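Local coordinates for protein nucleoside-triphosphatase THEP1 (PDB 1YE8) that hydrolyses nucleoside triphosphates, among them ATP, GTP, CTP, TTP and UTP, to the diphosphate and phosphate, and has no kinase activity, at residues A[1-5]-A[126-132]; A[29-35]-A[46-52]; A[75-81]-A[112-118]. One frame throughout, in Å; residues are numbered along the deposited sequence.

Contact 1 (A[1-5]-A[126-132]); sequences MKIII and MHDPNVN
The start of an inner beta strand meets a helix-to-strand connection here, at the N-terminal ends of strands 2-6 and 132-136 in the parallel sheet of a P-loop NTPase with a RecA-like fold. Strand 2-5 is extended (K2 phi/psi -116/118°) and lies between strands 132-136 and 156-159; residues 126-132 lead from the last turn of helix 116-126 into strand 132-136. M1 and M126 are selenomethionines. A type I turn runs from D128 to V131, with P129 at -64/-20° and N130 at -90/10°. Within it D128 OD1 accepts from N130 N at 2.8 Å, an Asx turn, while the other carboxylate oxygen, OD2, bonds to the hydroxyl of Y92. K2 has 110 Å² covered, the largest share of any residue here. Its m, m, t, m rotamer carries the ammonium group to the carbonyls of the loop: K2 NZ donates to D128 O at 2.7 Å and to V131 O at 2.9 Å, so the charge is met by backbone oxygens at both ends of the turn. K2 CE lies 3.4 Å from M126 O, and a water joins K2 NZ (3.1 Å) to M126 O (2.8 Å). The register is set at M1 and N132, whose CA atoms are 4.8 Å apart; N132 CA approaches M1 O at 3.2 Å in a CA-H...O contact. N132 adopts chi1 -56°, and its OD1 accepts from the chain-terminal M1 N at 2.8 Å.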
loop_
_atom_site.group_PDB
_atom_site.type_symbol
_atom_site.label_atom_id
_atom_site.label_comp_id
_atom_site.label_asym_id
_atom_site.label_seq_id
_atom_site.Cartn_x
_atom_site.Cartn_y
_atom_site.Cartn_z
HETATM N N MSE A 1 13.124 8.423 0.461
HETATM C CA MSE A 1 11.990 8.993 1.252
HETATM C C MSE A 1 10.904 7.917 1.381
HETATM O O MSE A 1 10.458 7.372 0.371
HETATM C CB MSE A 1 11.465 10.251 0.544
HETATM C CG MSE A 1 10.196 10.854 1.113
HETATM SE SE MSE A 1 10.522 11.779 2.776
HETATM C CE MSE A 1 11.928 13.017 2.256
ATOM N N LYS A 2 10.513 7.594 2.611
ATOM C CA LYS A 2 9.442 6.606 2.864
ATOM C C LYS A 2 8.307 7.351 3.541
ATOM O O LYS A 2 8.504 7.911 4.627
ATOM C CB LYS A 2 9.900 5.466 3.800
ATOM C CG LYS A 2 11.160 4.674 3.416
ATOM C CD LYS A 2 10.913 3.815 2.186
ATOM C CE LYS A 2 12.064 2.889 1.805
ATOM N NZ LYS A 2 13.355 3.599 1.626
ATOM N N ILE A 3 7.144 7.399 2.899
ATOM C CA ILE A 3 5.954 8.026 3.481
ATOM C C ILE A 3 5.028 6.907 3.930
ATOM O O ILE A 3 4.582 6.103 3.083
ATOM C CB ILE A 3 5.198 8.893 2.419
ATOM C CG1 ILE A 3 6.125 9.896 1.709
ATOM C CG2 ILE A 3 3.992 9.577 3.061
ATOM C CD1 ILE A 3 6.656 10.983 2.613
ATOM N N ILE A 4 4.749 6.841 5.234
ATOM C CA ILE A 4 3.878 5.809 5.792
ATOM C C ILE A 4 2.615 6.493 6.276
ATOM O O ILE A 4 2.652 7.326 7.189
ATOM C CB ILE A 4 4.569 5.070 6.955
ATOM C CG1 ILE A 4 5.886 4.453 6.485
ATOM C CG2 ILE A 4 3.628 3.993 7.514
ATOM C CD1 ILE A 4 6.674 3.758 7.537
ATOM N N ILE A 5 1.486 6.124 5.675
ATOM C CA ILE A 5 0.186 6.710 6.003
ATOM C C ILE A 5 -0.622 5.698 6.799
ATOM O O ILE A 5 -0.828 4.559 6.375
ATOM C CB ILE A 5 -0.574 7.107 4.718
ATOM C CG1 ILE A 5 0.226 8.122 3.898
ATOM C CG2 ILE A 5 -1.975 7.656 5.075
ATOM C CD1 ILE A 5 -0.193 8.199 2.438
HETATM N N MSE A 126 11.116 -1.792 1.969
HETATM C CA MSE A 126 10.995 -0.808 3.034
HETATM C C MSE A 126 12.315 -0.512 3.742
HETATM O O MSE A 126 12.517 0.599 4.222
HETATM C CB MSE A 126 9.913 -1.235 4.019
HETATM C CG MSE A 126 8.511 -1.364 3.339
HETATM SE SE MSE A 126 7.865 0.234 2.388
HETATM C CE MSE A 126 7.905 1.160 3.873
ATOM N N HIS A 127 13.222 -1.487 3.747
ATOM C CA HIS A 127 14.500 -1.316 4.415
ATOM C C HIS A 127 15.610 -0.915 3.452
ATOM O O HIS A 127 16.769 -0.769 3.870
ATOM C CB HIS A 127 14.844 -2.574 5.214
ATOM C CG HIS A 127 13.880 -2.855 6.322
ATOM N ND1 HIS A 127 13.810 -2.083 7.465
ATOM C CD2 HIS A 127 12.925 -3.806 6.453
ATOM C CE1 HIS A 127 12.868 -2.560 8.255
ATOM N NE2 HIS A 127 12.314 -3.605 7.667
ATOM N N ASP A 128 15.271 -0.724 2.178
ATOM C CA ASP A 128 16.244 -0.288 1.188
ATOM C C ASP A 128 16.256 1.238 1.188
ATOM O O ASP A 128 15.279 1.865 0.772
ATOM C CB ASP A 128 15.883 -0.828 -0.198
ATOM C CG ASP A 128 16.958 -0.561 -1.236
ATOM O OD1 ASP A 128 17.700 0.446 -1.110
ATOM O OD2 ASP A 128 17.113 -1.298 -2.224
ATOM N N PRO A 129 17.355 1.846 1.636
ATOM C CA PRO A 129 17.438 3.312 1.704
ATOM C C PRO A 129 17.353 3.991 0.337
ATOM O O PRO A 129 17.041 5.187 0.300
ATOM C CB PRO A 129 18.840 3.555 2.284
ATOM C CG PRO A 129 19.608 2.325 1.953
ATOM C CD PRO A 129 18.604 1.198 2.075
ATOM N N ASN A 130 17.619 3.255 -0.744
ATOM C CA ASN A 130 17.789 3.834 -2.080
ATOM C C ASN A 130 16.524 3.964 -2.917
ATOM O O ASN A 130 16.608 4.246 -4.115
ATOM C CB ASN A 130 18.821 3.041 -2.898
ATOM C CG ASN A 130 20.144 2.848 -2.163
ATOM O OD1 ASN A 130 20.730 3.807 -1.641
ATOM N ND2 ASN A 130 20.618 1.601 -2.111
ATOM N N VAL A 131 15.356 3.746 -2.310
ATOM C CA VAL A 131 14.100 3.853 -3.042
ATOM C C VAL A 131 13.087 4.685 -2.281
ATOM O O VAL A 131 13.069 4.663 -1.042
ATOM C CB VAL A 131 13.476 2.464 -3.390
ATOM C CG1 VAL A 131 14.399 1.628 -4.271
ATOM C CG2 VAL A 131 13.039 1.655 -2.141
ATOM N N ASN A 132 12.247 5.397 -3.027
ATOM C CA ASN A 132 11.123 6.142 -2.461
ATOM C C ASN A 132 9.850 5.313 -2.453
ATOM O O ASN A 132 9.586 4.555 -3.404
ATOM C CB ASN A 132 10.886 7.428 -3.248
ATOM C CG ASN A 132 12.118 8.296 -3.322
ATOM O OD1 ASN A 132 12.716 8.631 -2.301
ATOM N ND2 ASN A 132 12.520 8.650 -4.541
HETATM O O HOH W 1 14.248 6.257 1.950
HETATM O O HOH W 2 14.042 2.882 4.613
#

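Contact 2 (A[29-35]-A[46-52]); sequences IGFWTEE and GFRIITT
I50, W32 and T52 have the most surface covered in this antiparallel pairing. W32 and I50 form a hydrogen-bonded pair, CA atoms 5.5 Å apart, with W32 N to I50 O and I50 N to W32 O both 2.9 Å. W32 takes chi1 61° (p), chi2 92°, so its indole lies over I50: I50 CB is 4.1 Å from the five-membered-ring centroid and W32 CZ2 is 3.6 Å from I50 CG2. W32 NE1 donates to E34 OE2 at 3.0 Å, an oxygen that also salt-bridges K18; the indole touches T14 of the P-loop. Strands 31-35 and 46-51 form a beta hairpin, axes 4.6 Å apart at 150°, at the edge of the antiparallel sheet. E34 and R48 pair likewise (E34 N to R48 O 2.9 Å, R48 N to E34 O 2.8 Å). F31, T33 and E35 face T51, I49 and F47 in non-hydrogen-bonded pairs; I49 CD1 sits 3.7 Å from the F31 ring centroid. At the corner at G30, T52 OG1 accepts G30 N at 3.0 Å, and T52 N donates to G30 O at 2.9 Å.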
loop_
_atom_site.group_PDB
_atom_site.type_symbol
_atom_site.label_atom_id
_atom_site.label_comp_id
_atom_site.label_asym_id
_atom_site.label_seq_id
_atom_site.Cartn_x
_atom_site.Cartn_y
_atom_site.Cartn_z
ATOM N N ILE A 29 4.586 3.856 -9.298
ATOM C CA ILE A 29 4.431 2.464 -9.758
ATOM C C ILE A 29 4.060 1.592 -8.560
ATOM O O ILE A 29 4.762 1.604 -7.544
ATOM C CB ILE A 29 5.720 1.910 -10.429
ATOM C CG1 ILE A 29 6.299 2.866 -11.485
ATOM C CG2 ILE A 29 5.445 0.539 -11.016
ATOM C CD1 ILE A 29 7.790 2.560 -11.855
ATOM N N GLY A 30 2.978 0.826 -8.670
ATOM C CA GLY A 30 2.571 -0.045 -7.575
ATOM C C GLY A 30 1.089 -0.348 -7.616
ATOM O O GLY A 30 0.516 -0.555 -8.688
ATOM N N PHE A 31 0.448 -0.360 -6.453
ATOM C CA PHE A 31 -0.961 -0.694 -6.398
ATOM C C PHE A 31 -1.629 -0.083 -5.197
ATOM O O PHE A 31 -0.963 0.263 -4.186
ATOM C CB PHE A 31 -1.178 -2.228 -6.434
ATOM C CG PHE A 31 -0.769 -2.939 -5.156
ATOM C CD1 PHE A 31 -1.618 -2.991 -4.061
ATOM C CD2 PHE A 31 0.490 -3.527 -5.047
ATOM C CE1 PHE A 31 -1.241 -3.634 -2.890
ATOM C CE2 PHE A 31 0.877 -4.161 -3.867
ATOM C CZ PHE A 31 0.003 -4.221 -2.794
ATOM N N TRP A 32 -2.955 -0.015 -5.286
ATOM C CA TRP A 32 -3.793 0.305 -4.141
ATOM C C TRP A 32 -4.938 -0.685 -4.036
ATOM O O TRP A 32 -5.078 -1.583 -4.884
ATOM C CB TRP A 32 -4.288 1.766 -4.162
ATOM C CG TRP A 32 -5.134 2.125 -5.365
ATOM C CD1 TRP A 32 -6.497 2.057 -5.466
ATOM C CD2 TRP A 32 -4.655 2.588 -6.630
ATOM N NE1 TRP A 32 -6.895 2.462 -6.721
ATOM C CE2 TRP A 32 -5.785 2.789 -7.457
ATOM C CE3 TRP A 32 -3.382 2.867 -7.150
ATOM C CZ2 TRP A 32 -5.678 3.259 -8.784
ATOM C CZ3 TRP A 32 -3.280 3.320 -8.472
ATOM C CH2 TRP A 32 -4.424 3.513 -9.257
ATOM N N THR A 33 -5.714 -0.563 -2.966
ATOM C CA THR A 33 -6.751 -1.542 -2.665
ATOM C C THR A 33 -8.076 -0.824 -2.452
ATOM O O THR A 33 -8.193 0.031 -1.567
ATOM C CB THR A 33 -6.341 -2.364 -1.423
ATOM O OG1 THR A 33 -5.188 -3.159 -1.742
ATOM C CG2 THR A 33 -7.419 -3.399 -1.050
ATOM N N GLU A 34 -9.057 -1.141 -3.289
ATOM C CA GLU A 34 -10.353 -0.485 -3.220
ATOM C C GLU A 34 -11.415 -1.420 -2.698
ATOM O O GLU A 34 -11.387 -2.617 -2.959
ATOM C CB GLU A 34 -10.762 0.017 -4.595
ATOM C CG GLU A 34 -10.002 1.269 -5.024
ATOM C CD GLU A 34 -10.595 1.957 -6.244
ATOM O OE1 GLU A 34 -11.771 1.694 -6.598
ATOM O OE2 GLU A 34 -9.864 2.762 -6.867
ATOM N N GLU A 35 -12.364 -0.864 -1.954
ATOM C CA GLU A 35 -13.517 -1.632 -1.507
ATOM C C GLU A 35 -14.383 -2.026 -2.701
ATOM O O GLU A 35 -14.536 -1.260 -3.669
ATOM C CB GLU A 35 -14.354 -0.810 -0.513
ATOM C CG GLU A 35 -13.602 -0.322 0.722
ATOM C CD GLU A 35 -14.450 0.579 1.608
ATOM O OE1 GLU A 35 -15.034 1.561 1.087
ATOM O OE2 GLU A 35 -14.522 0.304 2.824
ATOM N N GLY A 46 -16.145 -6.948 -0.406
ATOM C CA GLY A 46 -14.791 -7.396 -0.662
ATOM C C GLY A 46 -13.835 -6.277 -0.975
ATOM O O GLY A 46 -14.153 -5.090 -0.781
ATOM N N PHE A 47 -12.669 -6.673 -1.485
ATOM C CA PHE A 47 -11.566 -5.768 -1.793
ATOM C C PHE A 47 -10.899 -6.156 -3.101
ATOM O O PHE A 47 -10.673 -7.344 -3.366
ATOM C CB PHE A 47 -10.537 -5.762 -0.659
ATOM C CG PHE A 47 -11.107 -5.337 0.667
ATOM C CD1 PHE A 47 -11.719 -6.269 1.501
ATOM C CD2 PHE A 47 -11.057 -3.999 1.071
ATOM C CE1 PHE A 47 -12.258 -5.890 2.726
ATOM C CE2 PHE A 47 -11.604 -3.611 2.299
ATOM C CZ PHE A 47 -12.202 -4.564 3.122
ATOM N N ARG A 48 -10.532 -5.137 -3.870
ATOM C CA ARG A 48 -9.951 -5.271 -5.195
ATOM C C ARG A 48 -8.578 -4.611 -5.218
ATOM O O ARG A 48 -8.435 -3.467 -4.814
ATOM C CB ARG A 48 -10.874 -4.591 -6.230
ATOM C CG ARG A 48 -10.563 -4.917 -7.672
ATOM C CD ARG A 48 -11.466 -4.226 -8.688
ATOM N NE ARG A 48 -12.724 -3.752 -8.125
ATOM C CZ ARG A 48 -13.929 -4.270 -8.380
ATOM N NH1 ARG A 48 -14.080 -5.309 -9.194
ATOM N NH2 ARG A 48 -14.995 -3.739 -7.811
ATOM N N ILE A 49 -7.573 -5.321 -5.697
ATOM C CA ILE A 49 -6.269 -4.695 -5.951
ATOM C C ILE A 49 -6.343 -4.013 -7.314
ATOM O O ILE A 49 -6.882 -4.582 -8.268
ATOM C CB ILE A 49 -5.093 -5.735 -5.861
ATOM C CG1 ILE A 49 -3.763 -5.061 -6.227
ATOM C CG2 ILE A 49 -5.369 -6.984 -6.703
ATOM C CD1 ILE A 49 -2.524 -5.863 -5.862
ATOM N N ILE A 50 -5.854 -2.777 -7.393
ATOM C CA ILE A 50 -5.813 -2.024 -8.644
ATOM C C ILE A 50 -4.381 -1.535 -8.801
ATOM O O ILE A 50 -3.861 -0.877 -7.902
ATOM C CB ILE A 50 -6.795 -0.837 -8.600
ATOM C CG1 ILE A 50 -8.221 -1.359 -8.321
ATOM C CG2 ILE A 50 -6.712 -0.049 -9.913
ATOM C CD1 ILE A 50 -9.352 -0.335 -8.446
ATOM N N THR A 51 -3.720 -1.884 -9.904
ATOM C CA THR A 51 -2.359 -1.412 -10.113
ATOM C C THR A 51 -2.299 -0.063 -10.812
ATOM O O THR A 51 -3.286 0.409 -11.371
ATOM C CB THR A 51 -1.494 -2.412 -10.875
ATOM O OG1 THR A 51 -1.880 -2.388 -12.264
ATOM C CG2 THR A 51 -1.703 -3.860 -10.360
ATOM N N THR A 52 -1.117 0.538 -10.813
ATOM C CA THR A 52 -0.894 1.762 -11.564
ATOM C C THR A 52 -0.975 1.552 -13.079
ATOM O O THR A 52 -0.932 2.544 -13.815
ATOM C CB THR A 52 0.463 2.361 -11.210
ATOM O OG1 THR A 52 1.456 1.326 -11.199
ATOM C CG2 THR A 52 0.445 2.961 -9.789
HETATM O O HOH W 3 -13.599 -1.409 -6.511
#

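Contact 3 (A[75-81]-A[112-118]); sequences VNVQYFE and ELFSKKF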
loop_
_atom_site.group_PDB
_atom_site.type_symbol
_atom_site.label_atom_id
_atom_site.label_comp_id
_atom_site.label_asym_id
_atom_site.label_seq_id
_atom_site.Cartn_x
_atom_site.Cartn_y
_atom_site.Cartn_z
ATOM N N VAL A 75 -9.688 -14.539 1.924
ATOM C CA VAL A 75 -8.591 -13.985 1.137
ATOM C C VAL A 75 -7.987 -15.043 0.216
ATOM O O VAL A 75 -7.579 -16.134 0.662
ATOM C CB VAL A 75 -7.478 -13.411 2.034
ATOM C CG1 VAL A 75 -6.326 -12.857 1.190
ATOM C CG2 VAL A 75 -8.034 -12.319 2.947
ATOM N N ASN A 76 -7.941 -14.712 -1.072
ATOM C CA ASN A 76 -7.275 -15.563 -2.043
ATOM C C ASN A 76 -5.883 -15.004 -2.315
ATOM O O ASN A 76 -5.710 -13.991 -3.040
ATOM C CB ASN A 76 -8.097 -15.673 -3.320
ATOM C CG ASN A 76 -7.548 -16.715 -4.267
ATOM O OD1 ASN A 76 -6.337 -16.781 -4.490
ATOM N ND2 ASN A 76 -8.442 -17.543 -4.840
ATOM N N VAL A 77 -4.907 -15.629 -1.664
ATOM C CA VAL A 77 -3.526 -15.170 -1.702
ATOM C C VAL A 77 -2.998 -15.170 -3.138
ATOM O O VAL A 77 -2.265 -14.264 -3.535
ATOM C CB VAL A 77 -2.646 -16.025 -0.772
ATOM C CG1 VAL A 77 -1.151 -15.788 -1.036
ATOM C CG2 VAL A 77 -3.018 -15.764 0.675
ATOM N N GLN A 78 -3.373 -16.192 -3.908
ATOM C CA GLN A 78 -2.934 -16.338 -5.290
ATOM C C GLN A 78 -3.483 -15.202 -6.163
ATOM O O GLN A 78 -2.747 -14.629 -6.977
ATOM C CB GLN A 78 -3.333 -17.721 -5.830
ATOM C CG GLN A 78 -2.512 -18.887 -5.222
ATOM C CD GLN A 78 -2.747 -19.107 -3.711
ATOM O OE1 GLN A 78 -1.780 -19.279 -2.955
ATOM N NE2 GLN A 78 -4.020 -19.089 -3.272
ATOM N N TYR A 79 -4.752 -14.835 -5.970
ATOM C CA TYR A 79 -5.318 -13.728 -6.727
ATOM C C TYR A 79 -4.610 -12.419 -6.406
ATOM O O TYR A 79 -4.358 -11.617 -7.294
ATOM C CB TYR A 79 -6.809 -13.553 -6.426
ATOM C CG TYR A 79 -7.724 -14.635 -6.980
ATOM C CD1 TYR A 79 -7.238 -15.682 -7.764
ATOM C CD2 TYR A 79 -9.090 -14.567 -6.738
ATOM C CE1 TYR A 79 -8.107 -16.659 -8.283
ATOM C CE2 TYR A 79 -9.962 -15.523 -7.251
ATOM C CZ TYR A 79 -9.465 -16.562 -8.012
ATOM O OH TYR A 79 -10.366 -17.506 -8.501
ATOM N N PHE A 80 -4.305 -12.217 -5.126
ATOM C CA PHE A 80 -3.589 -11.022 -4.714
ATOM C C PHE A 80 -2.205 -10.985 -5.361
ATOM O O PHE A 80 -1.806 -9.982 -5.967
ATOM C CB PHE A 80 -3.483 -10.968 -3.186
ATOM C CG PHE A 80 -2.602 -9.861 -2.685
ATOM C CD1 PHE A 80 -3.038 -8.551 -2.759
ATOM C CD2 PHE A 80 -1.355 -10.128 -2.137
ATOM C CE1 PHE A 80 -2.227 -7.490 -2.316
ATOM C CE2 PHE A 80 -0.534 -9.091 -1.673
ATOM C CZ PHE A 80 -0.983 -7.768 -1.763
ATOM N N GLU A 81 -1.473 -12.090 -5.241
ATOM C CA GLU A 81 -0.097 -12.170 -5.729
ATOM C C GLU A 81 -0.003 -12.000 -7.229
ATOM O O GLU A 81 0.960 -11.422 -7.720
ATOM C CB GLU A 81 0.535 -13.509 -5.331
ATOM C CG GLU A 81 0.883 -13.591 -3.857
ATOM C CD GLU A 81 1.442 -14.940 -3.414
ATOM O OE1 GLU A 81 1.361 -15.936 -4.169
ATOM O OE2 GLU A 81 1.937 -15.009 -2.280
ATOM N N GLU A 112 -3.390 -8.576 3.004
ATOM C CA GLU A 112 -2.256 -8.686 2.094
ATOM C C GLU A 112 -1.125 -9.527 2.695
ATOM O O GLU A 112 -0.413 -10.241 1.978
ATOM C CB GLU A 112 -1.747 -7.284 1.734
ATOM C CG GLU A 112 -2.786 -6.466 0.981
ATOM C CD GLU A 112 -3.747 -5.668 1.853
ATOM O OE1 GLU A 112 -3.745 -5.747 3.105
ATOM O OE2 GLU A 112 -4.533 -4.891 1.258
ATOM N N LEU A 113 -0.970 -9.442 4.012
ATOM C CA LEU A 113 0.162 -10.051 4.709
ATOM C C LEU A 113 0.054 -11.574 4.823
ATOM O O LEU A 113 0.998 -12.211 5.263
ATOM C CB LEU A 113 0.397 -9.376 6.074
ATOM C CG LEU A 113 0.977 -7.955 5.931
ATOM C CD1 LEU A 113 0.884 -7.215 7.252
ATOM C CD2 LEU A 113 2.413 -7.953 5.452
ATOM N N PHE A 114 -1.068 -12.163 4.391
ATOM C CA PHE A 114 -1.132 -13.619 4.259
ATOM C C PHE A 114 -0.171 -14.129 3.188
ATOM O O PHE A 114 0.169 -15.310 3.184
ATOM C CB PHE A 114 -2.547 -14.073 3.917
ATOM C CG PHE A 114 -3.494 -14.080 5.074
ATOM C CD1 PHE A 114 -3.310 -14.952 6.148
ATOM C CD2 PHE A 114 -4.602 -13.253 5.074
ATOM C CE1 PHE A 114 -4.229 -14.966 7.215
ATOM C CE2 PHE A 114 -5.511 -13.269 6.135
ATOM C CZ PHE A 114 -5.317 -14.118 7.198
ATOM N N SER A 115 0.294 -13.255 2.300
ATOM C CA SER A 115 1.231 -13.660 1.246
ATOM C C SER A 115 2.675 -13.551 1.713
ATOM O O SER A 115 3.153 -12.446 2.005
ATOM C CB SER A 115 1.013 -12.790 0.003
ATOM O OG SER A 115 2.138 -12.822 -0.854
ATOM N N LYS A 116 3.370 -14.685 1.771
ATOM C CA LYS A 116 4.780 -14.718 2.144
ATOM C C LYS A 116 5.599 -13.935 1.130
ATOM O O LYS A 116 6.491 -13.169 1.486
ATOM C CB LYS A 116 5.287 -16.166 2.253
ATOM C CG LYS A 116 6.798 -16.264 2.468
ATOM C CD LYS A 116 7.220 -17.597 3.098
ATOM C CE LYS A 116 8.719 -17.844 2.950
ATOM N NZ LYS A 116 9.558 -16.696 3.433
ATOM N N LYS A 117 5.295 -14.119 -0.150
ATOM C CA LYS A 117 6.008 -13.392 -1.179
ATOM C C LYS A 117 5.883 -11.879 -0.956
ATOM O O LYS A 117 6.860 -11.141 -1.095
ATOM C CB LYS A 117 5.484 -13.751 -2.574
ATOM C CG LYS A 117 5.839 -15.156 -3.040
ATOM C CD LYS A 117 5.230 -15.403 -4.403
ATOM C CE LYS A 117 5.343 -16.849 -4.846
ATOM N NZ LYS A 117 4.779 -17.012 -6.219
ATOM N N PHE A 118 4.681 -11.425 -0.598
ATOM C CA PHE A 118 4.460 -10.011 -0.323
ATOM C C PHE A 118 5.242 -9.564 0.916
ATOM O O PHE A 118 5.886 -8.517 0.889
ATOM C CB PHE A 118 2.969 -9.750 -0.145
ATOM C CG PHE A 118 2.612 -8.305 0.137
ATOM C CD1 PHE A 118 2.758 -7.307 -0.835
ATOM C CD2 PHE A 118 2.097 -7.960 1.382
ATOM C CE1 PHE A 118 2.389 -5.969 -0.573
ATOM C CE2 PHE A 118 1.734 -6.630 1.656
ATOM C CZ PHE A 118 1.883 -5.637 0.683
HETATM O O HOH W 4 3.571 -16.615 -0.819
HETATM O O HOH W 5 1.437 -16.605 -6.733
#
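F80, with 89 Å² covered, places its ring at the apolar centre of this junction between the starts of two helices, 77-97 and 116-126, in the RecA-like fold. Its edge points at the face of F118 in a T-shaped pair, centroids 5.2 Å apart and planes at 84°, with F80 CE2 3.7 Å from F118 CG. E112 CA lies over one face of the F80 ring, and E112 CG comes to 3.5 Å from F80 CE1. Farther out, V77 CG2 packs on F114 CB at 3.7 Å and V75 CG2 on F114 CD2 at 4.1 Å. V77 CG1 meets S115 CB at 3.8 Å, where the backbones are closest, with CA atoms 5.8 Å apart.

Both helices carry N-caps: N76 OD1 accepts from Y79 N at 2.9 Å, and S115 OG accepts from F118 N, also at 2.9 Å. The S115 hydroxyl in turn donates to E81 OE2 at 2.6 Å, so one helix's cap is tied to E81, one turn into the other helix. K117 NZ stays 4.1 Å from E81 OE1, beyond a salt bridge; a water donates to E81 OE1 at 2.7 Å and accepts weakly from K117 NZ at 3.4 Å. A second water donates to E81 OE2 at 2.7 Å and accepts from K117 N at 3.1 Å.

Along the chain contact 2 closes before contact 3 opens, and both are nested in the loop closed by contact 1. Contact 1 belongs to the parallel sheet, contact 2 starts where the chain passes from that sheet to the antiparallel one, and contact 3 joins the two helices whose far ends lead toward strands 102-105 and 132-136 of the parallel sheet. Contacts 2 and 3 touch, with centres 13 Å apart: F31 CZ is 3.8 Å from F80 CZ and 3.7 Å from F118 CE1, giving one continuous aromatic cluster against the hairpin. Contact 1 is separate, its centre about 19 Å from that of contact 2, on the opposite side of the chain's centre, and 21 Å from that of contact 3.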